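Local coordinates for protein colicin-B (Escherichia coli, PDB 1RH1) that kills Escherichia coli and closely related bacteria by forming a channel that depolarizes the cytoplasmic membrane and dissipates cellular energy, at residues Ser92-Glu97 with Pro240-Asp245. Numbering follows the deposited sequence.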
loop_
_atom_site.group_PDB
_atom_site.type_symbol
_atom_site.label_atom_id
_atom_site.label_comp_id
_atom_site.label_asym_id
_atom_site.label_seq_id
_atom_site.Cartn_x
_atom_site.Cartn_y
_atom_site.Cartn_z
ATOM N N SER A 92 12.830 -6.819 -33.717
ATOM C CA SER A 92 13.746 -5.819 -33.189
ATOM C C SER A 92 13.117 -4.440 -33.276
ATOM O O SER A 92 12.090 -4.325 -33.952
ATOM C CB SER A 92 15.005 -5.867 -34.010
ATOM O OG SER A 92 16.130 -5.652 -33.169
ATOM N N PRO A 93 13.605 -3.358 -32.657
ATOM C CA PRO A 93 13.094 -2.018 -32.883
ATOM C C PRO A 93 12.891 -1.607 -34.331
ATOM O O PRO A 93 13.764 -1.720 -35.201
ATOM C CB PRO A 93 14.070 -1.146 -32.137
ATOM C CG PRO A 93 14.231 -1.947 -30.875
ATOM C CD PRO A 93 14.410 -3.363 -31.437
ATOM N N TRP A 94 11.618 -1.268 -34.549
ATOM C CA TRP A 94 11.127 -0.699 -35.797
ATOM C C TRP A 94 9.827 0.066 -35.526
ATOM O O TRP A 94 9.079 -0.258 -34.598
ATOM C CB TRP A 94 10.887 -1.822 -36.804
ATOM C CG TRP A 94 10.354 -1.357 -38.146
ATOM C CD1 TRP A 94 11.196 -0.992 -39.151
ATOM C CD2 TRP A 94 9.032 -1.246 -38.495
ATOM N NE1 TRP A 94 10.419 -0.640 -40.151
ATOM C CE2 TRP A 94 9.129 -0.772 -39.806
ATOM C CE3 TRP A 94 7.786 -1.466 -37.905
ATOM C CZ2 TRP A 94 7.980 -0.514 -40.547
ATOM C CZ3 TRP A 94 6.643 -1.207 -38.647
ATOM C CH2 TRP A 94 6.735 -0.736 -39.954
ATOM N N GLY A 95 9.584 1.124 -36.313
ATOM C CA GLY A 95 8.334 1.867 -36.308
ATOM C C GLY A 95 8.070 2.813 -35.155
ATOM O O GLY A 95 8.812 2.918 -34.175
ATOM N N ASN A 96 6.935 3.500 -35.316
ATOM C CA ASN A 96 6.510 4.538 -34.382
ATOM C C ASN A 96 5.803 3.964 -33.164
ATOM O O ASN A 96 4.703 3.403 -33.245
ATOM C CB ASN A 96 5.573 5.521 -35.083
ATOM C CG ASN A 96 5.979 5.910 -36.506
ATOM O OD1 ASN A 96 7.153 6.001 -36.881
ATOM N ND2 ASN A 96 4.972 6.133 -37.347
ATOM N N GLU A 97 6.475 4.057 -32.023
ATOM C CA GLU A 97 5.882 3.592 -30.789
ATOM C C GLU A 97 5.590 4.733 -29.837
ATOM O O GLU A 97 6.263 5.768 -29.937
ATOM C CB GLU A 97 6.820 2.577 -30.163
ATOM C CG GLU A 97 8.315 2.863 -30.170
ATOM C CD GLU A 97 8.786 3.798 -29.073
ATOM O OE1 GLU A 97 8.842 3.377 -27.915
ATOM O OE2 GLU A 97 9.107 4.939 -29.400
ATOM N N PRO A 240 5.160 2.603 -40.755
ATOM C CA PRO A 240 5.566 2.744 -39.369
ATOM C C PRO A 240 4.469 2.941 -38.353
ATOM O O PRO A 240 4.754 2.816 -37.163
ATOM C CB PRO A 240 6.541 3.886 -39.401
ATOM C CG PRO A 240 6.087 4.727 -40.553
ATOM C CD PRO A 240 5.788 3.643 -41.570
ATOM N N GLU A 241 3.229 3.214 -38.786
ATOM C CA GLU A 241 2.157 3.404 -37.831
ATOM C C GLU A 241 1.626 2.226 -37.038
ATOM O O GLU A 241 1.767 2.253 -35.810
ATOM C CB GLU A 241 0.960 4.063 -38.488
ATOM C CG GLU A 241 1.017 5.572 -38.269
ATOM C CD GLU A 241 1.224 5.981 -36.810
ATOM O OE1 GLU A 241 0.365 5.687 -35.976
ATOM O OE2 GLU A 241 2.253 6.579 -36.495
ATOM N N ILE A 242 1.064 1.176 -37.657
ATOM C CA ILE A 242 0.473 0.023 -36.968
ATOM C C ILE A 242 -0.657 0.566 -36.068
ATOM O O ILE A 242 -0.505 0.834 -34.867
ATOM C CB ILE A 242 1.550 -0.773 -36.112
ATOM C CG1 ILE A 242 2.629 -1.447 -36.906
ATOM C CG2 ILE A 242 0.863 -1.967 -35.498
ATOM C CD1 ILE A 242 3.498 -0.566 -37.794
ATOM N N GLN A 243 -1.800 0.829 -36.719
ATOM C CA GLN A 243 -2.994 1.322 -36.040
ATOM C C GLN A 243 -3.900 0.154 -35.716
ATOM O O GLN A 243 -4.363 -0.521 -36.631
ATOM C CB GLN A 243 -3.767 2.290 -36.925
ATOM C CG GLN A 243 -2.868 3.380 -37.459
ATOM C CD GLN A 243 -3.604 4.492 -38.186
ATOM O OE1 GLN A 243 -4.201 5.353 -37.541
ATOM N NE2 GLN A 243 -3.561 4.527 -39.524
ATOM N N GLU A 244 -4.132 -0.145 -34.438
ATOM C CA GLU A 244 -5.039 -1.217 -34.057
ATOM C C GLU A 244 -6.443 -0.682 -33.883
ATOM O O GLU A 244 -6.629 0.515 -33.622
ATOM C CB GLU A 244 -4.640 -1.865 -32.743
ATOM C CG GLU A 244 -3.457 -2.820 -32.826
ATOM C CD GLU A 244 -3.658 -4.037 -33.724
ATOM O OE1 GLU A 244 -2.672 -4.495 -34.300
ATOM O OE2 GLU A 244 -4.785 -4.529 -33.848
ATOM N N ASP A 245 -7.455 -1.536 -34.048
ATOM C CA ASP A 245 -8.804 -1.069 -33.844
ATOM C C ASP A 245 -9.113 -1.212 -32.355
ATOM O O ASP A 245 -8.834 -2.226 -31.700
ATOM C CB ASP A 245 -9.756 -1.887 -34.730
ATOM C CG ASP A 245 -9.573 -1.672 -36.243
ATOM O OD1 ASP A 245 -9.427 -0.522 -36.667
ATOM O OD2 ASP A 245 -9.583 -2.649 -37.006
#
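The carbonyl oxygen of P240 receives the backbone N-H of N96, with 2.9 Å between N96 N and P240 O. The donor stands 25° out of the carbonyl plane. A second bond leaves the same asparagine through its side chain, where N96 ND2 reaches OE2 of E241 at 2.9 Å. ND2 comes to the anti side of E241 OE2 from well out of the carboxylate plane, while OE2 itself lies near the amide plane of N96; amide and carboxylate are turned 37° against each other. A bend at chi2 folds the glutamate chain, whose CB starts off away from the other loop. One residue thus offers both a main-chain and a side-chain N-H to consecutive residues, a simple way for two irregular loops to join without strand pairing. N96 and P240 also lie side by side, N96 OD1 resting 3.3 Å from P240 CB.

Both loops belong to the N-terminal, sheet-rich part of colicin B: 92-97 runs from strand 87-90 towards helix 99-110, while the loop segment 240-245 precedes strand 247-248. The site is on the surface, its centre about 35 Å from the centre of the chain.

Next to the polar bonds lies an apolar patch. CG of W94 stands anti to its backbone N (chi1 179°), and the six-membered ring of the indole meets the second loop. I242 CD1 approaches its edge, near the ring plane, at CZ3, while P240 CA sits obliquely to the ring, 3.7 Å from W94 CH2. F65 and V236 add further contacts to the tryptophan, and I68 touches I242.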